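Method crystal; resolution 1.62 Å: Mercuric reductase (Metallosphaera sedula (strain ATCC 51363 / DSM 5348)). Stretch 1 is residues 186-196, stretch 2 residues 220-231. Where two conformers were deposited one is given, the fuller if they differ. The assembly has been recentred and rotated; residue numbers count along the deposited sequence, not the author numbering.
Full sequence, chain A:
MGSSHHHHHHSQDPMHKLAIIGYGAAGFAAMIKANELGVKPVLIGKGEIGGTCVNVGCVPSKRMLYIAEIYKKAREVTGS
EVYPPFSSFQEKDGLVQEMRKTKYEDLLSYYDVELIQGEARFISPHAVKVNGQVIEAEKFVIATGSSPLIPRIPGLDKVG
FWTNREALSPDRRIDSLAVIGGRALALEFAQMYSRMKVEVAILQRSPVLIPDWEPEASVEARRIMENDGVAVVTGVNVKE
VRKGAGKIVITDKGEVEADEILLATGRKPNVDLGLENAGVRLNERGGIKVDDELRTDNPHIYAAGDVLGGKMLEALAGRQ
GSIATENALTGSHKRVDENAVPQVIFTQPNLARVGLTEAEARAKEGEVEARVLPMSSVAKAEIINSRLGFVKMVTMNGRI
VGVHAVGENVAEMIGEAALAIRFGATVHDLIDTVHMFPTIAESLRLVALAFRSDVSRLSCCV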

ATOM      1  N   ALA A 186      18.178   3.646 -14.358  1.00 15.41           N
ATOM      2  CA  ALA A 186      19.173   2.583 -14.386  1.00 15.36           C
ATOM      3  C   ALA A 186      18.857   1.385 -13.525  1.00 14.00           C
ATOM      4  O   ALA A 186      19.083   0.228 -13.924  1.00 16.37           O
ATOM      5  CB  ALA A 186      20.530   3.142 -13.975  1.00 15.69           C
ATOM      6  N   LEU A 187      18.421   1.638 -12.317  1.00 14.49           N
ATOM      7  CA  LEU A 187      18.037   0.574 -11.393  1.00 14.71           C
ATOM      8  C   LEU A 187      16.881  -0.269 -11.965  1.00 13.75           C
ATOM      9  O   LEU A 187      16.935  -1.522 -11.869  1.00 15.73           O
ATOM     10  CB  LEU A 187      17.732   1.086  -9.970  1.00 14.20           C
ATOM     11  CG  LEU A 187      18.820   1.878  -9.312  1.00 16.75           C
ATOM     12  CD1 LEU A 187      18.262   2.294  -7.917  1.00 17.83           C
ATOM     13  CD2 LEU A 187      20.111   1.231  -9.159  1.00 21.01           C
ATOM     14  N   GLU A 188      15.860   0.375 -12.408  1.00 13.54           N
ATOM     15  CA  GLU A 188      14.734  -0.352 -12.963  1.00 12.70           C
ATOM     16  C   GLU A 188      15.092  -1.222 -14.179  1.00 13.70           C
ATOM     17  O   GLU A 188      14.794  -2.350 -14.244  1.00 14.29           O
ATOM     18  CB  GLU A 188      13.596   0.589 -13.297  1.00 14.26           C
ATOM     19  CG  GLU A 188      12.878   1.175 -12.046  1.00 16.94           C
ATOM     20  CD  GLU A 188      11.691   2.075 -12.377  1.00 22.12           C
ATOM     21  OE1 GLU A 188      11.435   2.289 -13.613  1.00 22.79           O
ATOM     22  OE2 GLU A 188      10.995   2.627 -11.416  1.00 19.73           O
ATOM     23  N   PHE A 189      15.800  -0.617 -15.154  1.00 13.04           N
ATOM     24  CA  PHE A 189      16.178  -1.435 -16.329  1.00 13.56           C
ATOM     25  C   PHE A 189      17.175  -2.476 -15.992  1.00 13.52           C
ATOM     26  O   PHE A 189      17.182  -3.568 -16.593  1.00 14.08           O
ATOM     27  CB  PHE A 189      16.692  -0.500 -17.497  1.00 13.91           C
ATOM     28  CG  PHE A 189      15.586   0.204 -18.215  1.00 15.25           C
ATOM     29  CD1 PHE A 189      14.846  -0.500 -19.152  1.00 17.36           C
ATOM     30  CD2 PHE A 189      15.355   1.562 -18.090  1.00 19.01           C
ATOM     31  CE1 PHE A 189      13.784   0.038 -19.785  1.00 18.20           C
ATOM     32  CE2 PHE A 189      14.292   2.153 -18.834  1.00 20.55           C
ATOM     33  CZ  PHE A 189      13.473   1.334 -19.629  1.00 19.58           C
ATOM     34  N   ALA A 190      18.144  -2.212 -15.099  1.00 14.22           N
ATOM     35  CA  ALA A 190      19.073  -3.249 -14.706  1.00 14.05           C
ATOM     36  C   ALA A 190      18.379  -4.427 -14.059  1.00 16.31           C
ATOM     37  O   ALA A 190      18.690  -5.597 -14.388  1.00 15.61           O
ATOM     38  CB  ALA A 190      20.165  -2.743 -13.810  1.00 14.97           C
ATOM     39  N   GLN A 191      17.434  -4.212 -13.159  1.00 14.58           N
ATOM     40  CA  GLN A 191      16.728  -5.300 -12.587  1.00 15.59           C
ATOM     41  C   GLN A 191      15.859  -6.018 -13.633  1.00 15.03           C
ATOM     42  O   GLN A 191      15.844  -7.213 -13.673  1.00 14.50           O
ATOM     43  CB  GLN A 191      15.844  -4.847 -11.425  1.00 16.80           C
ATOM     44  CG  GLN A 191      15.073  -6.022 -10.859  1.00 18.18           C
ATOM     45  CD  GLN A 191      14.348  -5.637  -9.535  1.00 17.72           C
ATOM     46  OE1 GLN A 191      13.106  -5.478  -9.606  1.00 23.16           O
ATOM     47  NE2 GLN A 191      14.979  -5.957  -8.461  1.00 19.12           N
ATOM     48  N   MET A 192      15.182  -5.292 -14.512  1.00 15.38           N
ATOM     49  CA  MET A 192      14.380  -5.818 -15.530  1.00 15.25           C
ATOM     50  C   MET A 192      15.191  -6.775 -16.417  1.00 15.38           C
ATOM     51  O   MET A 192      14.800  -7.943 -16.567  1.00 17.12           O
ATOM     52  CB  MET A 192      13.805  -4.718 -16.414  1.00 17.24           C
ATOM     53  CG  MET A 192      12.870  -5.098 -17.552  1.00 19.47           C
ATOM     54  SD  MET A 192      12.574  -3.742 -18.708  1.00 19.52           S
ATOM     55  CE  MET A 192      11.836  -2.470 -17.646  1.00 18.53           C
ATOM     56  N   TYR A 193      16.364  -6.309 -16.908  1.00 14.66           N
ATOM     57  CA  TYR A 193      17.114  -7.165 -17.857  1.00 14.14           C
ATOM     58  C   TYR A 193      17.823  -8.237 -17.154  1.00 15.61           C
ATOM     59  O   TYR A 193      17.878  -9.383 -17.651  1.00 16.52           O
ATOM     60  CB  TYR A 193      18.060  -6.252 -18.695  1.00 14.68           C
ATOM     61  CG  TYR A 193      17.403  -5.734 -19.966  1.00 15.66           C
ATOM     62  CD1 TYR A 193      16.345  -4.814 -19.978  1.00 17.51           C
ATOM     63  CD2 TYR A 193      17.762  -6.254 -21.234  1.00 18.38           C
ATOM     64  CE1 TYR A 193      15.675  -4.442 -21.159  1.00 16.44           C
ATOM     65  CE2 TYR A 193      17.156  -5.840 -22.368  1.00 18.91           C
ATOM     66  CZ  TYR A 193      16.128  -4.958 -22.376  1.00 17.69           C
ATOM     67  OH  TYR A 193      15.503  -4.605 -23.521  1.00 19.13           O
ATOM     68  N   SER A 194      18.319  -8.023 -15.935  1.00 16.40           N
ATOM     69  CA  SER A 194      18.925  -9.154 -15.201  1.00 17.53           C
ATOM     70  C   SER A 194      17.943 -10.285 -14.946  1.00 18.98           C
ATOM     71  O   SER A 194      18.275 -11.479 -15.061  1.00 18.09           O
ATOM     72  CB  SER A 194      19.614  -8.675 -13.949  1.00 21.51           C
ATOM     73  OG  SER A 194      18.723  -8.184 -12.996  1.00 25.84           O
ATOM     74  N   ARG A 195      16.688  -9.948 -14.757  1.00 16.20           N
ATOM     75  CA  ARG A 195      15.600 -10.935 -14.508  1.00 18.91           C
ATOM     76  C   ARG A 195      15.132 -11.563 -15.821  1.00 19.94           C
ATOM     77  O   ARG A 195      14.171 -12.319 -15.892  1.00 22.26           O
ATOM     78  CB  ARG A 195      14.466 -10.288 -13.699  1.00 17.59           C
ATOM     79  CG  ARG A 195      14.872 -10.000 -12.294  1.00 17.03           C
ATOM     80  CD  ARG A 195      13.683  -9.425 -11.510  1.00 16.59           C
ATOM     81  NE  ARG A 195      13.984  -9.355 -10.076  1.00 16.97           N
ATOM     82  CZ  ARG A 195      13.039  -9.233  -9.103  1.00 15.09           C
ATOM     83  NH1 ARG A 195      11.798  -9.008  -9.438  1.00 14.73           N
ATOM     84  NH2 ARG A 195      13.473  -9.348  -7.843  1.00 18.28           N
ATOM     85  N   MET A 196      15.736 -11.071 -16.923  1.00 18.65           N
ATOM     86  CA  MET A 196      15.553 -11.755 -18.263  1.00 19.40           C
ATOM     87  C   MET A 196      16.775 -12.521 -18.722  1.00 20.57           C
ATOM     88  O   MET A 196      16.931 -12.701 -19.962  1.00 24.11           O
ATOM     89  CB  MET A 196      15.079 -10.800 -19.253  1.00 21.77           C
ATOM     90  CG  MET A 196      13.781 -10.237 -18.811  1.00 27.29           C
ATOM     91  SD  MET A 196      13.169  -9.027 -19.864  1.00 31.91           S
ATOM     92  CE  MET A 196      11.678  -8.528 -18.895  1.00 32.14           C
TER
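Stretch 2 (220-231) EARRIMENDGVA

Stretch 2 enters as a helix, already under way at Glu220, and runs beside the helix of stretch 1 in nearly the same direction: the two N-to-C directions differ by 19°, and the axes come within 10.0 Å. So shallow an angle lets contacts recur along the pair. The register follows, with Gln191 CA 6.6 Å from Met225 CA and Ser194 CA 6.4 Å from Asp228 CA, a step of three residues on each stretch.

Glu220 plays no part in the contact; its OE1 accepts from Arg223 NH1 at 3.0 Å in a salt bridge within its own helix. Ala221 makes the first touch, its CB 4.0 Å from Leu187 CD1. Arg222 points away and Arg223 is out of reach. Arg222 NH1 instead pairs with Glu226 OE2 at 3.0 Å, one helical turn on, so the charged residues of this helix are occupied with one another off the interface.

Ile224 points toward stretch 1 and lays its CG2 3.8 Å from Gln191 NE2. Its backbone also matters: a water donates to Ile224 O at 3.0 Å and to Asp228 OD2 at 2.8 Å while accepting from Gln191 NE2 at 2.7 Å, joining both stretches through a single site.

Met225 is the apolar centre. Its CA-to-CB bond points sideways, but chi1 and chi2 both in m bring the end of the chain nearer. Met225 CG lies 3.9 Å from Leu187 CD2, Met225 SD 3.9 Å from Ala190 CB, and Met225 CE 3.6 Å from Leu187 O and 4.1 Å from Gln191 CB. The short side chain of Ala190 faces this thioether directly.

Glu226 and Asn227 make no contact across the pair. Asp228 then points toward stretch 1 and supplies the polar lock: Arg195 NE donates to Asp228 OD2 at 2.8 Å, with an N-H...acceptor angle of 162°, in a salt bridge that meets the guanidinium at its edge, near its plane. Asp228 CB meanwhile rests 3.5 Å from Ser194 OG.

Gly229 turns the chain at phi/psi 84/14, where a CB would be jammed against the preceding carbonyl O; the backbone itself calls for glycine. Val230 N reaches back to Met225 O at 3.1 Å, and the valine side chain points toward stretch 1, placing Val230 CG2 4.1 Å from Ala190 CB and 3.8 Å from Ser194 OG. Ala231 leaves in extended conformation, out of reach. The rule is compact: apolar packing by Ala221 and Met225, an aspartate at 228 that takes the buried arginine, and a valine that returns to the apolar surface.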

ATOM      1  N   GLU A 220      20.925   0.210   0.172  1.00 16.96           N
ATOM      2  CA  GLU A 220      19.979  -0.771  -0.229  1.00 16.47           C
ATOM      3  C   GLU A 220      19.960  -0.959  -1.729  1.00 15.19           C
ATOM      4  O   GLU A 220      19.846  -2.083  -2.208  1.00 16.18           O
ATOM      5  CB  GLU A 220      18.542  -0.505   0.260  1.00 17.96           C
ATOM      6  CG  GLU A 220      18.292  -0.460   1.758  1.00 17.05           C
ATOM      7  CD  GLU A 220      18.591  -1.633   2.586  1.00 20.54           C
ATOM      8  OE1 GLU A 220      19.309  -2.577   2.147  1.00 21.62           O
ATOM      9  OE2 GLU A 220      18.071  -1.653   3.761  1.00 20.81           O
ATOM     10  N   ALA A 221      20.110   0.146  -2.505  1.00 14.94           N
ATOM     11  CA  ALA A 221      20.095   0.107  -3.994  1.00 15.87           C
ATOM     12  C   ALA A 221      21.186  -0.861  -4.479  1.00 16.45           C
ATOM     13  O   ALA A 221      20.955  -1.728  -5.344  1.00 16.82           O
ATOM     14  CB  ALA A 221      20.231   1.471  -4.570  1.00 16.45           C
ATOM     15  N   ARG A 222      22.403  -0.749  -3.889  1.00 15.60           N
ATOM     16  CA  ARG A 222      23.436  -1.666  -4.259  1.00 16.41           C
ATOM     17  C   ARG A 222      23.141  -3.099  -3.978  1.00 16.36           C
ATOM     18  O   ARG A 222      23.370  -4.015  -4.804  1.00 16.80           O
ATOM     19  CB  ARG A 222      24.798  -1.176  -3.684  1.00 17.34           C
ATOM     20  CG  ARG A 222      25.856  -2.096  -4.186  1.00 19.64           C
ATOM     21  CD  ARG A 222      27.223  -2.033  -3.515  1.00 21.50           C
ATOM     22  NE  ARG A 222      27.933  -0.948  -4.059  1.00 21.81           N
ATOM     23  CZ  ARG A 222      28.766  -0.993  -5.069  1.00 23.24           C
ATOM     24  NH1 ARG A 222      29.102  -2.134  -5.676  1.00 24.89           N
ATOM     25  NH2 ARG A 222      29.371   0.094  -5.382  1.00 23.57           N
ATOM     26  N   ARG A 223      22.567  -3.393  -2.793  1.00 16.09           N
ATOM     27  CA  ARG A 223      22.213  -4.726  -2.389  1.00 16.30           C
ATOM     28  C   ARG A 223      21.152  -5.334  -3.285  1.00 17.55           C
ATOM     29  O   ARG A 223      21.240  -6.538  -3.646  1.00 18.29           O
ATOM     30  CB  ARG A 223      21.679  -4.739  -0.978  1.00 18.39           C
ATOM     31  CG  ARG A 223      22.737  -4.382   0.002  1.00 21.00           C
ATOM     32  CD  ARG A 223      22.073  -4.413   1.351  1.00 24.94           C
ATOM     33  NE  ARG A 223      23.060  -4.323   2.438  1.00 23.52           N
ATOM     34  CZ  ARG A 223      22.802  -3.804   3.597  1.00 23.58           C
ATOM     35  NH1 ARG A 223      21.580  -3.385   3.925  1.00 26.80           N
ATOM     36  NH2 ARG A 223      23.784  -3.729   4.516  1.00 25.65           N
ATOM     37  N   ILE A 224      20.175  -4.489  -3.667  1.00 15.15           N
ATOM     38  CA  ILE A 224      19.092  -4.923  -4.567  1.00 15.61           C
ATOM     39  C   ILE A 224      19.651  -5.322  -5.877  1.00 16.71           C
ATOM     40  O   ILE A 224      19.313  -6.390  -6.409  1.00 19.87           O
ATOM     41  CB  ILE A 224      17.989  -3.880  -4.667  1.00 15.87           C
ATOM     42  CG1 ILE A 224      17.343  -3.738  -3.268  1.00 15.67           C
ATOM     43  CG2 ILE A 224      16.923  -4.314  -5.704  1.00 16.25           C
ATOM     44  CD1 ILE A 224      16.515  -2.460  -3.109  1.00 16.91           C
ATOM     45  N   MET A 225      20.508  -4.489  -6.433  1.00 16.71           N
ATOM     46  CA  MET A 225      21.140  -4.862  -7.698  1.00 15.26           C
ATOM     47  C   MET A 225      21.987  -6.141  -7.659  1.00 17.94           C
ATOM     48  O   MET A 225      21.833  -7.032  -8.518  1.00 17.74           O
ATOM     49  CB  MET A 225      21.951  -3.718  -8.199  1.00 16.72           C
ATOM     50  CG  MET A 225      21.218  -2.430  -8.593  1.00 17.13           C
ATOM     51  SD  MET A 225      20.013  -2.612  -9.941  1.00 18.72           S
ATOM     52  CE  MET A 225      18.492  -2.918  -8.999  1.00 17.93           C
ATOM     53  N   GLU A 226      22.803  -6.205  -6.623  1.00 19.22           N
ATOM     54  CA  GLU A 226      23.700  -7.356  -6.458  1.00 21.58           C
ATOM     55  C   GLU A 226      22.959  -8.590  -6.194  1.00 23.18           C
ATOM     56  O   GLU A 226      23.378  -9.682  -6.743  1.00 23.23           O
ATOM     57  CB  GLU A 226      24.758  -7.043  -5.421  1.00 22.06           C
ATOM     58  CG  GLU A 226      25.729  -5.973  -5.972  1.00 25.23           C
ATOM     59  CD  GLU A 226      26.875  -5.566  -5.026  1.00 28.52           C
ATOM     60  OE1 GLU A 226      26.792  -5.890  -3.816  1.00 33.02           O
ATOM     61  OE2 GLU A 226      27.831  -4.840  -5.496  1.00 28.95           O
ATOM     62  N   ASN A 227      21.815  -8.514  -5.530  1.00 25.29           N
ATOM     63  CA  ASN A 227      20.986  -9.704  -5.272  0.50 24.04           C
ATOM     64  C   ASN A 227      20.458 -10.316  -6.589  1.00 26.70           C
ATOM     65  O   ASN A 227      20.170 -11.493  -6.636  1.00 24.31           O
ATOM     66  CB  ASN A 227      19.814  -9.384  -4.298  0.50 24.62           C
ATOM     67  CG  ASN A 227      20.246  -9.187  -2.847  0.50 24.59           C
ATOM     68  OD1 ASN A 227      21.390  -9.474  -2.442  0.50 26.55           O
ATOM     69  ND2 ASN A 227      19.303  -8.653  -2.030  0.50 24.79           N
ATOM     70  N   ASP A 228      20.353  -9.547  -7.670  1.00 22.62           N
ATOM     71  CA  ASP A 228      19.954 -10.119  -8.964  1.00 26.55           C
ATOM     72  C   ASP A 228      21.122 -10.290  -9.911  1.00 23.86           C
ATOM     73  O   ASP A 228      20.963 -10.517 -11.102  1.00 27.37           O
ATOM     74  CB  ASP A 228      18.920  -9.256  -9.658  1.00 31.42           C
ATOM     75  CG  ASP A 228      17.488  -9.756  -9.384  1.00 36.63           C
ATOM     76  OD1 ASP A 228      17.238 -10.957  -9.300  1.00 33.58           O
ATOM     77  OD2 ASP A 228      16.637  -8.919  -9.296  1.00 29.50           O
ATOM     78  N   GLY A 229      22.308 -10.214  -9.411  1.00 22.18           N
ATOM     79  CA  GLY A 229      23.459 -10.513 -10.222  1.00 23.04           C
ATOM     80  C   GLY A 229      23.943  -9.379 -11.057  1.00 21.03           C
ATOM     81  O   GLY A 229      24.768  -9.577 -11.927  1.00 24.54           O
ATOM     82  N   VAL A 230      23.502  -8.173 -10.802  1.00 18.01           N
ATOM     83  CA  VAL A 230      24.022  -7.040 -11.499  1.00 17.95           C
ATOM     84  C   VAL A 230      25.385  -6.660 -10.920  1.00 20.26           C
ATOM     85  O   VAL A 230      25.540  -6.581  -9.709  1.00 21.70           O
ATOM     86  CB  VAL A 230      23.053  -5.804 -11.360  1.00 17.69           C
ATOM     87  CG1 VAL A 230      23.604  -4.566 -12.022  1.00 19.05           C
ATOM     88  CG2 VAL A 230      21.673  -6.090 -11.895  1.00 19.34           C
ATOM     89  N   ALA A 231      26.319  -6.320 -11.778  1.00 18.47           N
ATOM     90  CA  ALA A 231      27.670  -5.830 -11.412  1.00 18.85           C
ATOM     91  C   ALA A 231      27.503  -4.307 -11.288  1.00 22.12           C
ATOM     92  O   ALA A 231      27.108  -3.623 -12.234  1.00 22.98           O
ATOM     93  CB  ALA A 231      28.675  -6.112 -12.540  1.00 19.43           C
TER
HETATM   94  O   HOH W   1      17.662  -6.367  -8.897  1.00 32.01           O